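Local coordinates for protein lectin (Cicer arietinum, PDB 4HSD) that binds metal ions in the central channel of a four-bladed hemopexin-type beta-propeller and, as a lectin, probably recognises sugars, at residues Gly172-Phe177 with Leu187-Tyr192; Ile64-Asp69 with Asp121-Ser126; Gly129-Leu134 with Arg142-Thr147. All blocks are in the same frame, centred on the assembly; numbering follows the deposited sequence.

Contact 1: Gly172-Phe177 with Leu187-Tyr192; sequences GMDSAF and LFKGEY. With NA (sodium ion), chain C.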
loop_
_atom_site.group_PDB
_atom_site.type_symbol
_atom_site.label_atom_id
_atom_site.label_comp_id
_atom_site.label_asym_id
_atom_site.label_seq_id
_atom_site.Cartn_x
_atom_site.Cartn_y
_atom_site.Cartn_z
ATOM N N GLY A 172 -8.686 -11.071 3.381
ATOM C CA GLY A 172 -7.413 -10.410 3.608
ATOM C C GLY A 172 -6.638 -9.949 2.398
ATOM O O GLY A 172 -6.639 -10.601 1.364
ATOM N N MET A 173 -5.964 -8.817 2.549
ATOM C CA MET A 173 -5.075 -8.301 1.515
ATOM C C MET A 173 -3.712 -8.002 2.119
ATOM O O MET A 173 -3.613 -7.286 3.108
ATOM C CB MET A 173 -5.654 -7.060 0.855
ATOM C CG MET A 173 -6.841 -7.355 -0.016
ATOM S SD MET A 173 -8.066 -6.071 0.133
ATOM C CE MET A 173 -9.532 -7.060 -0.061
ATOM N N ASP A 174 -2.705 -8.589 1.509
ATOM C CA ASP A 174 -1.322 -8.480 1.830
ATOM C C ASP A 174 -0.704 -7.134 1.484
ATOM O O ASP A 174 0.164 -6.659 2.162
ATOM C CB ASP A 174 -0.587 -9.606 1.092
ATOM C CG ASP A 174 -0.644 -10.958 1.800
ATOM O OD1 ASP A 174 -0.041 -11.874 1.273
ATOM O OD2 ASP A 174 -1.257 -11.103 2.875
ATOM N N SER A 175 -1.155 -6.550 0.386
ATOM C CA SER A 175 -0.600 -5.302 -0.140
ATOM C C SER A 175 -1.596 -4.568 -1.031
ATOM O O SER A 175 -2.466 -5.190 -1.607
ATOM C CB SER A 175 0.693 -5.577 -0.912
ATOM O OG SER A 175 1.038 -4.495 -1.785
ATOM N N ALA A 176 -1.459 -3.245 -1.144
ATOM C CA ALA A 176 -2.302 -2.469 -2.053
ATOM C C ALA A 176 -1.692 -1.155 -2.480
ATOM O O ALA A 176 -0.836 -0.623 -1.797
ATOM C CB ALA A 176 -3.672 -2.198 -1.433
ATOM N N PHE A 177 -2.122 -0.664 -3.642
ATOM C CA PHE A 177 -1.814 0.698 -4.066
ATOM C C PHE A 177 -2.837 1.208 -5.096
ATOM O O PHE A 177 -3.473 0.416 -5.796
ATOM C CB PHE A 177 -0.331 0.880 -4.470
ATOM C CG PHE A 177 0.035 0.413 -5.852
ATOM C CD1 PHE A 177 0.268 -0.938 -6.103
ATOM C CD2 PHE A 177 0.245 1.332 -6.886
ATOM C CE1 PHE A 177 0.669 -1.375 -7.376
ATOM C CE2 PHE A 177 0.654 0.899 -8.165
ATOM C CZ PHE A 177 0.871 -0.452 -8.401
ATOM N N LEU A 187 -4.681 -4.693 -5.910
ATOM C CA LEU A 187 -4.640 -5.475 -4.680
ATOM C C LEU A 187 -3.862 -6.771 -4.911
ATOM O O LEU A 187 -3.965 -7.394 -5.983
ATOM C CB LEU A 187 -6.046 -5.803 -4.195
ATOM C CG LEU A 187 -7.110 -4.712 -4.158
ATOM C CD1 LEU A 187 -8.451 -5.394 -4.218
ATOM C CD2 LEU A 187 -6.981 -3.834 -2.902
ATOM N N PHE A 188 -3.116 -7.169 -3.882
ATOM C CA PHE A 188 -2.188 -8.291 -3.938
ATOM C C PHE A 188 -2.284 -9.248 -2.742
ATOM O O PHE A 188 -2.255 -8.821 -1.582
ATOM C CB PHE A 188 -0.762 -7.743 -3.995
ATOM C CG PHE A 188 -0.538 -6.755 -5.098
ATOM C CD1 PHE A 188 -0.909 -5.415 -4.948
ATOM C CD2 PHE A 188 0.037 -7.169 -6.301
ATOM C CE1 PHE A 188 -0.702 -4.489 -5.985
ATOM C CE2 PHE A 188 0.251 -6.253 -7.340
ATOM C CZ PHE A 188 -0.118 -4.905 -7.171
ATOM N N LYS A 189 -2.388 -10.545 -3.033
ATOM C CA LYS A 189 -2.448 -11.577 -1.992
ATOM C C LYS A 189 -1.774 -12.818 -2.540
ATOM O O LYS A 189 -2.328 -13.512 -3.403
ATOM C CB LYS A 189 -3.893 -11.903 -1.613
ATOM C CG LYS A 189 -4.038 -12.641 -0.280
ATOM C CD LYS A 189 -5.437 -13.185 -0.078
ATOM C CE LYS A 189 -5.656 -13.613 1.356
ATOM N NZ LYS A 189 -7.080 -13.964 1.587
ATOM N N GLY A 190 -0.576 -13.103 -2.041
ATOM C CA GLY A 190 0.156 -14.253 -2.546
ATOM C C GLY A 190 0.634 -13.970 -3.957
ATOM O O GLY A 190 1.290 -12.944 -4.216
ATOM N N GLU A 191 0.286 -14.870 -4.871
ATOM C CA GLU A 191 0.658 -14.720 -6.275
ATOM C C GLU A 191 -0.510 -14.192 -7.105
ATOM O O GLU A 191 -0.437 -14.128 -8.326
ATOM C CB GLU A 191 1.158 -16.056 -6.833
ATOM C CG GLU A 191 0.090 -17.085 -7.009
ATOM C CD GLU A 191 0.592 -18.472 -6.755
ATOM O OE1 GLU A 191 -0.179 -19.308 -6.223
ATOM O OE2 GLU A 191 1.760 -18.731 -7.101
ATOM N N TYR A 192 -1.592 -13.828 -6.428
ATOM C CA TYR A 192 -2.780 -13.305 -7.098
ATOM C C TYR A 192 -2.907 -11.804 -6.918
ATOM O O TYR A 192 -2.596 -11.285 -5.840
ATOM C CB TYR A 192 -4.044 -14.031 -6.592
ATOM C CG TYR A 192 -4.063 -15.518 -6.958
ATOM C CD1 TYR A 192 -4.347 -15.930 -8.265
ATOM C CD2 TYR A 192 -3.769 -16.495 -6.016
ATOM C CE1 TYR A 192 -4.343 -17.274 -8.614
ATOM C CE2 TYR A 192 -3.767 -17.845 -6.352
ATOM C CZ TYR A 192 -4.049 -18.223 -7.654
ATOM O OH TYR A 192 -4.052 -19.544 -8.026
HETATM NA NA NA C . 1.121 -6.485 4.470
#

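Contact 2: Ile64-Asp69 with Asp121-Ser126; sequences IDCSFD and DAAFRS. With NA (sodium ion), chain C.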
loop_
_atom_site.group_PDB
_atom_site.type_symbol
_atom_site.label_atom_id
_atom_site.label_comp_id
_atom_site.label_asym_id
_atom_site.label_seq_id
_atom_site.Cartn_x
_atom_site.Cartn_y
_atom_site.Cartn_z
ATOM N N ILE A 64 8.930 -3.042 5.338
ATOM C CA ILE A 64 7.716 -2.288 5.577
ATOM C C ILE A 64 6.471 -3.131 5.193
ATOM O O ILE A 64 6.333 -3.595 4.046
ATOM C CB ILE A 64 7.785 -0.968 4.814
ATOM C CG1 ILE A 64 8.846 -0.056 5.455
ATOM C CG2 ILE A 64 6.462 -0.280 4.852
ATOM C CD1 ILE A 64 10.262 -0.323 5.016
ATOM N N ASP A 65 5.590 -3.365 6.159
ATOM C CA ASP A 65 4.454 -4.243 5.887
ATOM C C ASP A 65 3.154 -3.556 5.379
ATOM O O ASP A 65 2.189 -4.242 5.048
ATOM C CB ASP A 65 4.182 -5.175 7.074
ATOM C CG ASP A 65 3.752 -4.436 8.314
ATOM O OD1 ASP A 65 3.079 -3.388 8.182
ATOM O OD2 ASP A 65 4.032 -4.934 9.438
ATOM N N CYS A 66 3.124 -2.226 5.350
ATOM C CA CYS A 66 1.967 -1.475 4.873
ATOM C C CYS A 66 2.414 -0.031 4.595
ATOM O O CYS A 66 3.213 0.552 5.368
ATOM C CB CYS A 66 0.857 -1.477 5.935
ATOM S SG CYS A 66 -0.724 -0.701 5.436
ATOM N N SER A 67 1.914 0.537 3.496
ATOM C CA SER A 67 2.174 1.944 3.165
ATOM C C SER A 67 1.091 2.571 2.285
ATOM O O SER A 67 0.303 1.856 1.664
ATOM C CB SER A 67 3.571 2.139 2.541
ATOM O OG SER A 67 3.820 1.261 1.457
ATOM N N PHE A 68 1.031 3.898 2.256
ATOM C CA PHE A 68 0.107 4.592 1.359
ATOM C C PHE A 68 0.559 6.010 0.983
ATOM O O PHE A 68 1.284 6.677 1.730
ATOM C CB PHE A 68 -1.360 4.562 1.874
ATOM C CG PHE A 68 -1.570 5.198 3.229
ATOM C CD1 PHE A 68 -1.948 6.542 3.342
ATOM C CD2 PHE A 68 -1.451 4.443 4.385
ATOM C CE1 PHE A 68 -2.199 7.113 4.564
ATOM C CE2 PHE A 68 -1.701 5.018 5.624
ATOM C CZ PHE A 68 -2.078 6.360 5.711
ATOM N N ASP A 69 0.159 6.427 -0.216
ATOM C CA ASP A 69 0.457 7.765 -0.711
ATOM C C ASP A 69 -0.447 8.727 0.038
ATOM O O ASP A 69 -1.590 8.380 0.349
ATOM C CB ASP A 69 0.166 7.831 -2.224
ATOM C CG ASP A 69 0.553 9.172 -2.855
ATOM O OD1 ASP A 69 1.758 9.555 -2.788
ATOM O OD2 ASP A 69 -0.339 9.831 -3.446
ATOM N N ASP A 121 -2.612 -4.468 7.401
ATOM C CA ASP A 121 -2.198 -5.306 6.304
ATOM C C ASP A 121 -1.794 -4.562 5.065
ATOM O O ASP A 121 -0.698 -4.678 4.625
ATOM C CB ASP A 121 -3.317 -6.299 5.956
ATOM C CG ASP A 121 -3.512 -7.423 6.995
ATOM O OD1 ASP A 121 -4.551 -8.069 6.928
ATOM O OD2 ASP A 121 -2.661 -7.667 7.842
ATOM N N ALA A 122 -2.692 -3.774 4.523
ATOM C CA ALA A 122 -2.399 -2.948 3.345
ATOM C C ALA A 122 -3.284 -1.703 3.323
ATOM O O ALA A 122 -4.222 -1.575 4.123
ATOM C CB ALA A 122 -2.574 -3.762 2.054
ATOM N N ALA A 123 -2.983 -0.794 2.399
ATOM C CA ALA A 123 -3.674 0.478 2.289
ATOM C C ALA A 123 -3.433 1.169 0.947
ATOM O O ALA A 123 -2.351 1.040 0.372
ATOM C CB ALA A 123 -3.222 1.395 3.409
ATOM N N PHE A 124 -4.434 1.916 0.461
ATOM C CA PHE A 124 -4.325 2.725 -0.768
ATOM C C PHE A 124 -5.003 4.132 -0.682
ATOM O O PHE A 124 -5.992 4.325 0.022
ATOM C CB PHE A 124 -4.877 1.947 -1.976
ATOM C CG PHE A 124 -6.381 1.857 -2.021
ATOM C CD1 PHE A 124 -7.063 0.860 -1.318
ATOM C CD2 PHE A 124 -7.123 2.762 -2.774
ATOM C CE1 PHE A 124 -8.470 0.783 -1.376
ATOM C CE2 PHE A 124 -8.507 2.692 -2.834
ATOM C CZ PHE A 124 -9.187 1.712 -2.147
ATOM N N ARG A 125 -4.448 5.106 -1.398
ATOM C CA ARG A 125 -4.968 6.482 -1.426
ATOM C C ARG A 125 -6.258 6.629 -2.219
ATOM O O ARG A 125 -6.288 6.278 -3.407
ATOM C CB ARG A 125 -3.941 7.414 -2.077
ATOM C CG ARG A 125 -4.389 8.869 -2.140
ATOM C CD ARG A 125 -4.412 9.440 -0.735
ATOM N NE ARG A 125 -4.196 10.881 -0.741
ATOM C CZ ARG A 125 -5.164 11.790 -0.828
ATOM N NH1 ARG A 125 -6.431 11.425 -0.919
ATOM N NH2 ARG A 125 -4.856 13.058 -0.825
ATOM N N SER A 126 -7.296 7.172 -1.578
ATOM C CA SER A 126 -8.581 7.413 -2.246
ATOM C C SER A 126 -8.488 8.641 -3.104
ATOM O O SER A 126 -7.663 9.492 -2.860
ATOM C CB SER A 126 -9.730 7.603 -1.242
ATOM O OG SER A 126 -10.978 7.715 -1.926
HETATM NA NA NA C . 1.121 -6.485 4.470
#

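Contact 3: Gly129-Leu134 with Arg142-Thr147; sequences GKEVYL and RIDYLT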
loop_
_atom_site.group_PDB
_atom_site.type_symbol
_atom_site.label_atom_id
_atom_site.label_comp_id
_atom_site.label_asym_id
_atom_site.label_seq_id
_atom_site.Cartn_x
_atom_site.Cartn_y
_atom_site.Cartn_z
ATOM N N GLY A 129 -10.518 13.780 -1.826
ATOM C CA GLY A 129 -9.792 14.572 -0.818
ATOM C C GLY A 129 -8.543 13.951 -0.163
ATOM O O GLY A 129 -7.689 13.382 -0.841
ATOM N N LYS A 130 -8.448 14.073 1.164
ATOM C CA LYS A 130 -7.334 13.527 1.955
ATOM C C LYS A 130 -7.735 12.217 2.604
ATOM O O LYS A 130 -7.412 11.952 3.742
ATOM C CB LYS A 130 -6.899 14.504 3.055
ATOM C CG LYS A 130 -6.392 15.853 2.577
ATOM C CD LYS A 130 -5.114 15.704 1.735
ATOM C CE LYS A 130 -4.564 17.069 1.245
ATOM N NZ LYS A 130 -5.150 17.421 -0.084
ATOM N N GLU A 131 -8.445 11.401 1.846
ATOM C CA GLU A 131 -8.964 10.165 2.361
ATOM C C GLU A 131 -8.090 8.968 2.002
ATOM O O GLU A 131 -7.427 8.955 0.938
ATOM C CB GLU A 131 -10.398 9.956 1.841
ATOM C CG GLU A 131 -11.370 10.911 2.435
ATOM C CD GLU A 131 -12.855 10.560 2.186
ATOM O OE1 GLU A 131 -13.175 9.422 1.732
ATOM O OE2 GLU A 131 -13.704 11.461 2.446
ATOM N N VAL A 132 -8.097 7.968 2.895
ATOM C CA VAL A 132 -7.356 6.723 2.699
ATOM C C VAL A 132 -8.145 5.491 3.189
ATOM O O VAL A 132 -8.799 5.539 4.243
ATOM C CB VAL A 132 -6.020 6.758 3.421
ATOM C CG1 VAL A 132 -5.234 5.509 3.114
ATOM C CG2 VAL A 132 -5.240 7.993 3.012
ATOM N N TYR A 133 -8.082 4.404 2.420
ATOM C CA TYR A 133 -8.684 3.115 2.798
ATOM C C TYR A 133 -7.588 2.169 3.301
ATOM O O TYR A 133 -6.533 2.060 2.670
ATOM C CB TYR A 133 -9.384 2.466 1.586
ATOM C CG TYR A 133 -10.619 3.196 1.077
ATOM C CD1 TYR A 133 -11.878 2.901 1.569
ATOM C CD2 TYR A 133 -10.512 4.200 0.110
ATOM C CE1 TYR A 133 -13.002 3.586 1.110
ATOM C CE2 TYR A 133 -11.612 4.883 -0.350
ATOM C CZ TYR A 133 -12.855 4.579 0.147
ATOM O OH TYR A 133 -13.956 5.267 -0.322
ATOM N N LEU A 134 -7.847 1.497 4.420
ATOM C CA LEU A 134 -6.894 0.581 5.041
ATOM C C LEU A 134 -7.518 -0.797 5.374
ATOM O O LEU A 134 -8.703 -0.924 5.684
ATOM C CB LEU A 134 -6.298 1.199 6.311
ATOM C CG LEU A 134 -5.677 2.584 6.169
ATOM C CD1 LEU A 134 -6.741 3.635 6.484
ATOM C CD2 LEU A 134 -4.464 2.730 7.092
ATOM N N ARG A 142 -11.952 3.648 6.657
ATOM C CA ARG A 142 -11.950 4.788 5.797
ATOM C C ARG A 142 -11.536 5.962 6.665
ATOM O O ARG A 142 -12.280 6.369 7.534
ATOM C CB ARG A 142 -13.330 5.019 5.220
ATOM C CG ARG A 142 -13.412 6.049 4.168
ATOM C CD ARG A 142 -14.693 5.959 3.475
ATOM N NE ARG A 142 -14.891 7.124 2.671
ATOM C CZ ARG A 142 -16.018 7.475 2.077
ATOM N NH1 ARG A 142 -17.120 6.758 2.179
ATOM N NH2 ARG A 142 -16.013 8.560 1.354
ATOM N N ILE A 143 -10.357 6.520 6.416
ATOM C CA ILE A 143 -9.900 7.648 7.238
ATOM C C ILE A 143 -9.672 8.955 6.515
ATOM O O ILE A 143 -9.706 9.027 5.298
ATOM C CB ILE A 143 -8.588 7.336 7.997
ATOM C CG1 ILE A 143 -7.397 7.366 7.039
ATOM C CG2 ILE A 143 -8.709 6.002 8.698
ATOM C CD1 ILE A 143 -6.012 7.194 7.703
ATOM N N ASP A 144 -9.454 9.996 7.304
ATOM C CA ASP A 144 -8.978 11.245 6.775
ATOM C C ASP A 144 -7.732 11.435 7.584
ATOM O O ASP A 144 -7.831 11.738 8.785
ATOM C CB ASP A 144 -9.937 12.411 7.020
ATOM C CG ASP A 144 -9.515 13.668 6.246
ATOM O OD1 ASP A 144 -8.489 14.261 6.634
ATOM O OD2 ASP A 144 -10.168 14.029 5.228
ATOM N N TYR A 145 -6.571 11.219 6.946
ATOM C CA TYR A 145 -5.274 11.440 7.620
ATOM C C TYR A 145 -4.981 12.896 8.011
ATOM O O TYR A 145 -4.287 13.129 8.992
ATOM C CB TYR A 145 -4.103 10.902 6.782
ATOM C CG TYR A 145 -3.772 11.645 5.474
ATOM C CD1 TYR A 145 -4.007 11.054 4.235
ATOM C CD2 TYR A 145 -3.168 12.917 5.487
ATOM C CE1 TYR A 145 -3.658 11.703 3.043
ATOM C CE2 TYR A 145 -2.826 13.582 4.312
ATOM C CZ TYR A 145 -3.064 12.970 3.097
ATOM O OH TYR A 145 -2.722 13.615 1.926
ATOM N N LEU A 146 -5.488 13.850 7.231
ATOM C CA LEU A 146 -5.304 15.285 7.505
ATOM C C LEU A 146 -6.010 15.765 8.794
ATOM O O LEU A 146 -5.442 16.556 9.528
ATOM C CB LEU A 146 -5.740 16.125 6.292
ATOM C CG LEU A 146 -5.982 17.645 6.340
ATOM C CD1 LEU A 146 -4.728 18.489 6.081
ATOM C CD2 LEU A 146 -7.073 18.044 5.335
ATOM N N THR A 147 -7.235 15.293 9.070
ATOM C CA THR A 147 -7.946 15.676 10.310
ATOM C C THR A 147 -7.845 14.590 11.368
ATOM O O THR A 147 -8.398 14.714 12.471
ATOM C CB THR A 147 -9.472 16.068 10.097
ATOM O OG1 THR A 147 -10.219 14.991 9.499
ATOM C CG2 THR A 147 -9.597 17.299 9.232
#

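Contact 1: Gly172-Phe177 with Leu187-Tyr192
The carbonyl oxygen of F188 is gripped by two successive backbone amides. S175 N donates to F188 O over 3.2 Å, and D174 N reaches the same F188 O at 3.1 Å through a weak, more bent bond. The return bond, F188 N to S175 O, is 3.1 Å long with 151° at the hydrogen. Two residues thus face one, a classic beta bulge at the start of the strand. D174 O, turned away from this pairing, sits 2.5 Å from the sodium ion, which also takes the carbonyl oxygens of N7, D65 and D121.

On the side of S175, the rings of F177 and F188 meet rim to rim. Their planes are only 8° apart, yet neither covers the other's face; F177 CE1 lies 3.6 Å from F188 CZ. S175 O sits in the plane of the F188 ring, at its edge. Outside the two segments, W217 packs edge-to-face with F188, and Y31 with F177. On the opposite face of the pair, the CD2 branch of L187 touches both M173 SD, at 3.9 Å, and A176 CB, at 4.0 Å.

K189 leaves with CG anti to the backbone N (chi1 -163°) and stays extended, which lays its chain alongside the G172 carbonyl; K189 CE is 3.2 Å from G172 O. Its ammonium group continues to a hydrogen bond with I168 O. Beyond K189 the chain reverses in a type II' turn, with G190 at its second position. This is the inner hairpin of a propeller blade, its bulge delivering a carbonyl to the metal site in the central channel of the hemopexin fold.

Contact 2: Ile64-Asp69 with Asp121-Ser126
C66 and F68 both lean on the methyl group of A123, from alternate positions, i and i+2, along the neighbouring strand. The sulfur of C66 is swung anti to its own amide (chi1 -175°), which carries it over the A122-A123 peptide and to 3.8 Å from A123 CB. F68 brings one ring flank to the same methyl, F68 CD2 lying 3.7 Å from A123 CB; the ring meets it obliquely and then runs on toward V132 and L134. A122 and F124 alternate with A123 and start in the other direction, away from 64-69.

At the far end, R125 bends at chi2 (69°), so that its aliphatic part wraps the carbonyl of D69, with R125 CD 3.2 Å from D69 O. The guanidinium spends its own N-H groups elsewhere: NE bonds to T70 O and NH1 to G129 O.

The strands are parallel to within 2°, their axes 5.4 Å apart, but they do not pair through backbone hydrogen bonds. Carbonyl meets carbonyl instead. S67 O and A123 O approach to 3.1 Å as two acceptors, and D65 O and D121 O to 3.0 Å. The second pair has its compensation in the sodium ion, which lies 2.5 Å from D65 O and 2.6 Å from D121 O. Both aspartate carboxylates are engaged otherwise, D65 OD2 by E80 N and D121 OD1 by G137 N. Side-by-side innermost strands from two blades, each offering a carbonyl to a shared ion, are the hallmark of the central metal-binding channel of a hemopexin propeller.

Contact 3: Gly129-Leu134 with Arg142-Thr147
Strands 131-136 and 139-144 form an antiparallel hairpin, the middle two strands of a hemopexin blade, with V132 and I143 as the hydrogen-bonded pair: I143 N to V132 O at 2.8 Å and nearly straight, V132 N to I143 O at 3.1 Å.

One face of the hairpin carries a salt bridge. R142 sets CG anti to its backbone N (chi1 -172°) and stays extended as far as NE, bringing the guanidinium beside E131. NE and NH2 of R142 both donate to E131 OE1, each over 3.0 Å and each with the oxygen in the guanidinium plane. NH2 comes in on the syn lone pair, NE from above the carboxylate plane, the two flat groups being 54° apart. Y133 runs alongside R142, ring and guanidinium planes 24° apart, and places its OH over one guanidinium face, offset toward the rim. The remaining nitrogen, NH1, bonds to Q152 OE1.

On the other face V132, L134 and I143 form an apolar group. The L134 side chain crosses that of I143 at about a right angle, L134 CD1 lying 3.8 Å from I143 CG2. K130 and Y145 flank the strand ends. V132 CG2 abuts the edge of the Y145 ring, 3.5 Å from Y145 CD1, while K130 CB stands over one face of that ring, offset toward its rim, in a CH-pi contact 4.3 Å from the Y145 ring centroid. K130 also packs against L146 with its CG and CB. Y145 N adds only a weak bond to K130 O. An Asx motif follows the strand, T147 N donating to D144 OD1 over 2.9 Å.

How the contacts relate
Along the chain the three come in series: contact 2, then contact 3, then contact 1. The centre of contact 2 lies about 3 Å from the centre of the chain and about 11 Å from that of either other contact; this contact joins two different sheets. It shares a blade with contact 3, since strands 122-125 and 131-136 are neighbours in one sheet, so contact 3 carries that blade outward. Contact 1 belongs to the next blade, packs A176 N against A122 CB, and meets contact 2 again at the sodium ion. Contacts 1 and 3 do not touch, their centres about 20 Å apart. Together they follow the propeller from its ion-binding axis into two adjoining blades.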